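Local coordinates for protein G/U mismatch-specific DNA glycosylase (Deinococcus radiodurans, PDB 2C2Q) that is a mismatch-specific DNA glycosylase of the uracil-DNA glycosylase superfamily, built around a mainly parallel beta sheet, at residues Thr134-Leu146 with Ala150-Pro162. The protein carries 1 engineered substitution. Residues are numbered along the deposited sequence; the frame is centred on the assembly and turned at random.
Sequences TGKLPYGPQPQPL and AETELWVLPSTSP
P141 lies flat over the indole of W155: its CD stands 3.7 Å from the centroid of the W155 six-membered ring and only 5° off the ring normal, which identifies a CH-pi contact over the face. The indole is fixed in its own plane as well, because W155 NE1 donates a nearly straight bond to E153 OE2 (3.0 Å, 176°), while the other oxygen of that carboxylate pairs with R179. Next to this stack the backbones are joined by G140 N to V156 O at 2.8 Å and V156 N back to G140 O. The carbonyl of G140 is gripped twice, since Q142 NE2 reaches G140 O (3.0 Å) from the opposite face of its plane. A bend at chi2 (-72°) turns the Q142 amide back along its own segment, where NE2 also donates to P138 O and the amide carbon CD rests 3.6 Å from V156 CG2. The reciprocal G140-V156 backbone bonds, with P141 and W155 as the next, non-hydrogen-bonded pair, define an antiparallel hairpin whose strand 140-141 forms one edge of the mixed sheet; strand 153-156 also pairs, on its far side, in parallel with 117-120, and L154 and V156 pack onto helix 123-130. Beyond the hairpin pairs, P158 CG sits over the centre of the Y139 ring, 3.6 Å from its centroid, with V156 O at the ring edge. Past the strands the two chains splay, the Q144 and E153 CA atoms being 6.6 Å apart; Q144 and A150 are solvent-exposed, though P145 CG still packs on L154 CD1. A water fills in between the backbones, accepting from L154 N and donating to Q142 O and Q144 OE1; Q142 N still donates to L154 O, and farther along Q144 NE2 reaches T152 O (2.9 Å).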
ATOM      1  N   THR A 134     -15.550   6.550  -1.144  1.00 38.76           N
ATOM      2  CA  THR A 134     -14.655   6.926  -0.054  1.00 38.18           C
ATOM      3  C   THR A 134     -15.427   7.362   1.191  1.00 39.32           C
ATOM      4  O   THR A 134     -14.999   7.087   2.316  1.00 39.33           O
ATOM      5  CB  THR A 134     -13.675   8.034  -0.502  1.00 37.89           C
ATOM      6  OG1 THR A 134     -14.417   9.168  -0.981  1.00 38.02           O
ATOM      7  CG2 THR A 134     -12.848   7.577  -1.705  1.00 32.98           C
ATOM      8  N   GLY A 135     -16.578   8.016   0.985  1.00 40.46           N
ATOM      9  CA  GLY A 135     -17.381   8.546   2.092  1.00 41.57           C
ATOM     10  C   GLY A 135     -17.891   7.471   3.023  1.00 42.43           C
ATOM     11  O   GLY A 135     -18.165   7.738   4.199  1.00 43.63           O
ATOM     12  N   LYS A 136     -17.988   6.247   2.496  1.00 42.73           N
ATOM     13  CA  LYS A 136     -18.387   5.056   3.254  1.00 42.59           C
ATOM     14  C   LYS A 136     -17.262   4.256   3.950  1.00 41.82           C
ATOM     15  O   LYS A 136     -17.541   3.289   4.694  1.00 42.68           O
ATOM     16  CB  LYS A 136     -19.182   4.123   2.324  1.00 43.34           C
ATOM     17  CG  LYS A 136     -20.700   4.365   2.339  1.00 46.52           C
ATOM     18  CD  LYS A 136     -21.077   5.802   1.992  1.00 50.02           C
ATOM     19  CE  LYS A 136     -22.560   6.050   2.283  1.00 53.33           C
ATOM     20  NZ  LYS A 136     -22.808   7.473   2.639  1.00 54.85           N
ATOM     21  N   LEU A 137     -16.002   4.621   3.726  1.00 39.63           N
ATOM     22  CA  LEU A 137     -14.905   3.830   4.278  1.00 37.36           C
ATOM     23  C   LEU A 137     -14.351   4.440   5.550  1.00 36.17           C
ATOM     24  O   LEU A 137     -13.865   5.576   5.531  1.00 36.79           O
ATOM     25  CB  LEU A 137     -13.775   3.682   3.240  1.00 37.18           C
ATOM     26  CG  LEU A 137     -14.145   2.874   2.001  1.00 36.52           C
ATOM     27  CD1 LEU A 137     -13.174   3.079   0.850  1.00 36.68           C
ATOM     28  CD2 LEU A 137     -14.318   1.408   2.366  1.00 35.56           C
ATOM     29  N   PRO A 138     -14.407   3.715   6.667  1.00 34.35           N
ATOM     30  CA  PRO A 138     -13.677   4.161   7.857  1.00 33.02           C
ATOM     31  C   PRO A 138     -12.184   3.853   7.690  1.00 30.69           C
ATOM     32  O   PRO A 138     -11.842   3.000   6.880  1.00 31.44           O
ATOM     33  CB  PRO A 138     -14.304   3.315   8.978  1.00 32.53           C
ATOM     34  CG  PRO A 138     -14.646   2.019   8.287  1.00 34.03           C
ATOM     35  CD  PRO A 138     -15.145   2.461   6.918  1.00 34.74           C
ATOM     36  N   TYR A 139     -11.336   4.555   8.429  1.00 28.78           N
ATOM     37  CA  TYR A 139      -9.926   4.220   8.561  1.00 27.53           C
ATOM     38  C   TYR A 139      -9.749   3.028   9.510  1.00 28.07           C
ATOM     39  O   TYR A 139     -10.534   2.848  10.449  1.00 27.85           O
ATOM     40  CB  TYR A 139      -9.183   5.415   9.116  1.00 26.52           C
ATOM     41  CG  TYR A 139      -9.087   6.560   8.131  1.00 26.53           C
ATOM     42  CD1 TYR A 139      -8.520   6.369   6.878  1.00 27.31           C
ATOM     43  CD2 TYR A 139      -9.604   7.832   8.439  1.00 27.64           C
ATOM     44  CE1 TYR A 139      -8.423   7.400   5.956  1.00 24.03           C
ATOM     45  CE2 TYR A 139      -9.513   8.887   7.524  1.00 25.53           C
ATOM     46  CZ  TYR A 139      -8.900   8.659   6.283  1.00 26.70           C
ATOM     47  OH  TYR A 139      -8.794   9.658   5.354  1.00 25.27           O
ATOM     48  N   GLY A 140      -8.703   2.231   9.298  1.00 27.05           N
ATOM     49  CA  GLY A 140      -8.452   1.047  10.125  1.00 26.34           C
ATOM     50  C   GLY A 140      -8.888  -0.249   9.465  1.00 27.32           C
ATOM     51  O   GLY A 140      -9.174  -0.301   8.250  1.00 26.48           O
ATOM     52  N   PRO A 141      -8.993  -1.325  10.259  1.00 28.04           N
ATOM     53  CA  PRO A 141      -9.342  -2.600   9.695  1.00 28.66           C
ATOM     54  C   PRO A 141     -10.704  -2.522   9.156  1.00 29.81           C
ATOM     55  O   PRO A 141     -11.556  -1.827   9.721  1.00 32.23           O
ATOM     56  CB  PRO A 141      -9.321  -3.585  10.880  1.00 28.01           C
ATOM     57  CG  PRO A 141      -8.789  -2.897  11.966  1.00 29.57           C
ATOM     58  CD  PRO A 141      -8.788  -1.389  11.711  1.00 29.01           C
ATOM     59  N   GLN A 142     -10.926  -3.216   8.069  1.00 28.96           N
ATOM     60  CA  GLN A 142     -12.234  -3.269   7.480  1.00 30.51           C
ATOM     61  C   GLN A 142     -12.877  -4.595   7.859  1.00 33.24           C
ATOM     62  O   GLN A 142     -12.169  -5.568   8.117  1.00 30.95           O
ATOM     63  CB  GLN A 142     -12.128  -3.140   5.985  1.00 29.86           C
ATOM     64  CG  GLN A 142     -11.334  -1.895   5.553  1.00 29.33           C
ATOM     65  CD  GLN A 142     -12.124  -0.586   5.794  1.00 28.62           C
ATOM     66  OE1 GLN A 142     -13.182  -0.363   5.188  1.00 32.30           O
ATOM     67  NE2 GLN A 142     -11.606   0.259   6.658  1.00 28.98           N
ATOM     68  N   PRO A 143     -14.208  -4.631   7.978  1.00 35.88           N
ATOM     69  CA  PRO A 143     -14.907  -5.918   7.998  1.00 37.90           C
ATOM     70  C   PRO A 143     -14.355  -6.789   6.871  1.00 39.52           C
ATOM     71  O   PRO A 143     -14.112  -6.285   5.766  1.00 39.86           O
ATOM     72  CB  PRO A 143     -16.364  -5.516   7.731  1.00 37.78           C
ATOM     73  CG  PRO A 143     -16.481  -4.210   8.462  1.00 37.62           C
ATOM     74  CD  PRO A 143     -15.147  -3.503   8.186  1.00 37.04           C
ATOM     75  N   GLN A 144     -14.113  -8.063   7.179  1.00 40.73           N
ATOM     76  CA  GLN A 144     -13.631  -9.050   6.216  1.00 43.46           C
ATOM     77  C   GLN A 144     -14.619  -9.259   5.018  1.00 44.92           C
ATOM     78  O   GLN A 144     -15.681  -9.858   5.213  1.00 45.80           O
ATOM     79  CB  GLN A 144     -13.351 -10.365   6.984  1.00 42.56           C
ATOM     80  CG  GLN A 144     -12.378 -11.330   6.327  1.00 39.19           C
ATOM     81  CD  GLN A 144     -11.000 -10.732   6.055  1.00 35.06           C
ATOM     82  OE1 GLN A 144     -10.491  -9.926   6.883  1.00 32.61           O
ATOM     83  NE2 GLN A 144     -10.443 -11.088   4.996  1.00 30.98           N
ATOM     84  N   PRO A 145     -14.265  -8.773   3.811  1.00 46.35           N
ATOM     85  CA  PRO A 145     -15.193  -8.640   2.637  1.00 47.31           C
ATOM     86  C   PRO A 145     -15.445  -9.794   1.607  1.00 49.00           C
ATOM     87  O   PRO A 145     -15.879 -10.903   2.003  1.00 48.93           O
ATOM     88  CB  PRO A 145     -14.598  -7.440   1.886  1.00 47.59           C
ATOM     89  CG  PRO A 145     -13.456  -6.967   2.765  1.00 47.01           C
ATOM     90  CD  PRO A 145     -12.944  -8.209   3.478  1.00 46.69           C
ATOM     91  N   LEU A 146     -15.219  -9.503   0.301  1.00 49.85           N
ATOM     92  CA  LEU A 146     -15.684 -10.350  -0.849  1.00 50.09           C
ATOM     93  C   LEU A 146     -15.015 -10.162  -2.247  1.00 50.24           C
ATOM     94  O   LEU A 146     -15.100  -9.104  -2.875  1.00 50.48           O
ATOM     95  CB  LEU A 146     -17.206 -10.240  -1.059  1.00 50.79           C
ATOM     96  CG  LEU A 146     -18.283 -10.682  -0.046  1.00 53.87           C
ATOM     97  CD1 LEU A 146     -19.686 -10.329  -0.598  1.00 54.52           C
ATOM     98  CD2 LEU A 146     -18.189 -12.192   0.381  1.00 55.41           C
ATOM     99  N   ALA A 150      -9.044 -15.254   3.833  1.00 30.03           N
ATOM    100  CA  ALA A 150      -9.593 -14.905   5.135  1.00 29.49           C
ATOM    101  C   ALA A 150      -8.474 -14.501   6.070  1.00 29.16           C
ATOM    102  O   ALA A 150      -8.698 -13.805   7.084  1.00 29.10           O
ATOM    103  CB  ALA A 150     -10.293 -16.119   5.743  1.00 29.91           C
ATOM    104  N   GLU A 151      -7.264 -14.965   5.753  1.00 27.90           N
ATOM    105  CA  GLU A 151      -6.154 -14.692   6.677  1.00 28.81           C
ATOM    106  C   GLU A 151      -5.478 -13.420   6.204  1.00 27.28           C
ATOM    107  O   GLU A 151      -4.465 -12.987   6.812  1.00 29.03           O
ATOM    108  CB  GLU A 151      -5.201 -15.885   6.797  1.00 29.51           C
ATOM    109  CG  GLU A 151      -5.783 -16.961   7.742  1.00 29.95           C
ATOM    110  CD  GLU A 151      -5.131 -18.328   7.606  1.00 30.96           C
ATOM    111  OE1 GLU A 151      -4.790 -18.717   6.455  1.00 22.32           O
ATOM    112  OE2 GLU A 151      -4.986 -19.016   8.679  1.00 29.88           O
ATOM    113  N   THR A 152      -6.092 -12.817   5.184  1.00 25.80           N
ATOM    114  CA  THR A 152      -5.655 -11.476   4.623  1.00 24.42           C
ATOM    115  C   THR A 152      -6.637 -10.376   5.068  1.00 22.30           C
ATOM    116  O   THR A 152      -7.682 -10.218   4.505  1.00 22.63           O
ATOM    117  CB  THR A 152      -5.601 -11.456   3.056  1.00 24.74           C
ATOM    118  OG1 THR A 152      -4.616 -12.388   2.577  1.00 26.44           O
ATOM    119  CG2 THR A 152      -5.087 -10.042   2.542  1.00 24.56           C
ATOM    120  N   GLU A 153      -6.259  -9.665   6.101  1.00 22.25           N
ATOM    121  CA  GLU A 153      -7.044  -8.541   6.632  1.00 21.72           C
ATOM    122  C   GLU A 153      -6.868  -7.336   5.716  1.00 21.20           C
ATOM    123  O   GLU A 153      -5.842  -7.194   5.046  1.00 19.26           O
ATOM    124  CB  GLU A 153      -6.434  -8.098   7.944  1.00 22.85           C
ATOM    125  CG  GLU A 153      -6.507  -8.976   9.159  1.00 27.42           C
ATOM    126  CD  GLU A 153      -5.674  -8.341  10.286  1.00 25.52           C
ATOM    127  OE1 GLU A 153      -4.815  -9.033  10.805  1.00 28.62           O
ATOM    128  OE2 GLU A 153      -5.861  -7.118  10.682  1.00 30.76           O
ATOM    129  N   LEU A 154      -7.839  -6.420   5.746  1.00 20.23           N
ATOM    130  CA  LEU A 154      -7.835  -5.287   4.789  1.00 21.45           C
ATOM    131  C   LEU A 154      -7.971  -4.013   5.615  1.00 21.98           C
ATOM    132  O   LEU A 154      -8.788  -3.932   6.550  1.00 22.25           O
ATOM    133  CB  LEU A 154      -8.994  -5.461   3.844  1.00 22.17           C
ATOM    134  CG  LEU A 154      -9.171  -4.824   2.461  1.00 28.03           C
ATOM    135  CD1 LEU A 154     -10.273  -5.618   1.828  1.00 32.13           C
ATOM    136  CD2 LEU A 154      -9.522  -3.329   2.525  1.00 34.07           C
ATOM    137  N   TRP A 155      -7.166  -3.003   5.294  1.00 20.95           N
ATOM    138  CA  TRP A 155      -7.087  -1.811   6.129  1.00 18.87           C
ATOM    139  C   TRP A 155      -7.138  -0.640   5.177  1.00 19.34           C
ATOM    140  O   TRP A 155      -6.747  -0.756   3.996  1.00 17.91           O
ATOM    141  CB  TRP A 155      -5.747  -1.751   6.900  1.00 20.90           C
ATOM    142  CG  TRP A 155      -5.696  -2.609   8.190  1.00 19.95           C
ATOM    143  CD1 TRP A 155      -5.886  -3.962   8.299  1.00 21.55           C
ATOM    144  CD2 TRP A 155      -5.426  -2.141   9.517  1.00 22.75           C
ATOM    145  NE1 TRP A 155      -5.722  -4.375   9.605  1.00 21.88           N
ATOM    146  CE2 TRP A 155      -5.462  -3.277  10.384  1.00 22.34           C
ATOM    147  CE3 TRP A 155      -5.170  -0.874  10.075  1.00 23.87           C
ATOM    148  CZ2 TRP A 155      -5.245  -3.175  11.778  1.00 22.88           C
ATOM    149  CZ3 TRP A 155      -4.944  -0.776  11.463  1.00 23.01           C
ATOM    150  CH2 TRP A 155      -5.020  -1.932  12.302  1.00 22.65           C
ATOM    151  N   VAL A 156      -7.608   0.493   5.707  1.00 18.38           N
ATOM    152  CA  VAL A 156      -7.671   1.731   4.912  1.00 18.95           C
ATOM    153  C   VAL A 156      -7.010   2.802   5.741  1.00 18.73           C
ATOM    154  O   VAL A 156      -7.264   2.906   6.958  1.00 18.59           O
ATOM    155  CB  VAL A 156      -9.118   2.096   4.512  1.00 19.42           C
ATOM    156  CG1 VAL A 156      -9.178   3.474   3.819  1.00 20.37           C
ATOM    157  CG2 VAL A 156      -9.744   1.034   3.560  1.00 19.20           C
ATOM    158  N   LEU A 157      -6.077   3.550   5.132  1.00 16.73           N
ATOM    159  CA  LEU A 157      -5.264   4.459   5.911  1.00 14.98           C
ATOM    160  C   LEU A 157      -5.397   5.871   5.396  1.00 15.67           C
ATOM    161  O   LEU A 157      -5.676   6.041   4.229  1.00 17.23           O
ATOM    162  CB  LEU A 157      -3.777   4.073   5.907  1.00 16.11           C
ATOM    163  CG  LEU A 157      -3.488   2.616   6.338  1.00 15.70           C
ATOM    164  CD1 LEU A 157      -1.987   2.263   5.955  1.00 16.86           C
ATOM    165  CD2 LEU A 157      -3.683   2.429   7.791  1.00 17.58           C
ATOM    166  N   PRO A 158      -5.228   6.878   6.277  1.00 17.33           N
ATOM    167  CA  PRO A 158      -5.254   8.295   5.836  1.00 17.74           C
ATOM    168  C   PRO A 158      -4.090   8.544   4.904  1.00 17.17           C
ATOM    169  O   PRO A 158      -2.960   8.173   5.217  1.00 16.84           O
ATOM    170  CB  PRO A 158      -5.087   9.087   7.153  1.00 19.53           C
ATOM    171  CG  PRO A 158      -5.610   8.137   8.247  1.00 20.32           C
ATOM    172  CD  PRO A 158      -5.032   6.773   7.742  1.00 17.44           C
ATOM    173  N   SER A 159      -4.377   9.168   3.759  1.00 18.32           N
ATOM    174  CA  SER A 159      -3.286   9.520   2.795  1.00 18.99           C
ATOM    175  C   SER A 159      -2.131  10.324   3.433  1.00 18.65           C
ATOM    176  O   SER A 159      -2.362  11.255   4.231  1.00 18.60           O
ATOM    177  CB  SER A 159      -3.879  10.215   1.565  1.00 19.76           C
ATOM    178  OG  SER A 159      -2.852  10.702   0.764  1.00 18.63           O
ATOM    179  N   THR A 160      -0.890   9.954   3.100  1.00 16.44           N
ATOM    180  CA  THR A 160       0.298  10.665   3.519  1.00 16.50           C
ATOM    181  C   THR A 160       0.678  11.738   2.493  1.00 16.61           C
ATOM    182  O   THR A 160       1.721  12.350   2.612  1.00 16.56           O
ATOM    183  CB  THR A 160       1.462   9.698   3.743  1.00 16.39           C
ATOM    184  OG1 THR A 160       1.646   8.923   2.537  1.00 16.99           O
ATOM    185  CG2 THR A 160       1.129   8.678   4.870  1.00 16.38           C
ATOM    186  N   SER A 161      -0.155  11.923   1.462  1.00 18.39           N
ATOM    187  CA  SER A 161       0.142  12.899   0.435  1.00 21.68           C
ATOM    188  C   SER A 161       0.024  14.329   0.996  1.00 24.23           C
ATOM    189  O   SER A 161      -0.760  14.537   1.936  1.00 22.70           O
ATOM    190  CB  SER A 161      -0.745  12.608  -0.760  1.00 23.75           C
ATOM    191  OG  SER A 161      -1.535  13.738  -1.011  1.00 32.92           O
ATOM    192  N   PRO A 162       0.829  15.272   0.480  1.00 26.84           N
ATOM    193  CA  PRO A 162       0.910  16.626   1.057  1.00 30.01           C
ATOM    194  C   PRO A 162      -0.445  17.319   1.086  1.00 32.89           C
ATOM    195  O   PRO A 162      -0.752  17.984   2.089  1.00 35.42           O
ATOM    196  CB  PRO A 162       1.930  17.349   0.157  1.00 29.37           C
ATOM    197  CG  PRO A 162       2.697  16.289  -0.499  1.00 28.27           C
ATOM    198  CD  PRO A 162       1.767  15.098  -0.650  1.00 26.59           C
TER
HETATM  199  O   HOH W   1     -10.256  -7.277   6.950  1.00 29.29           O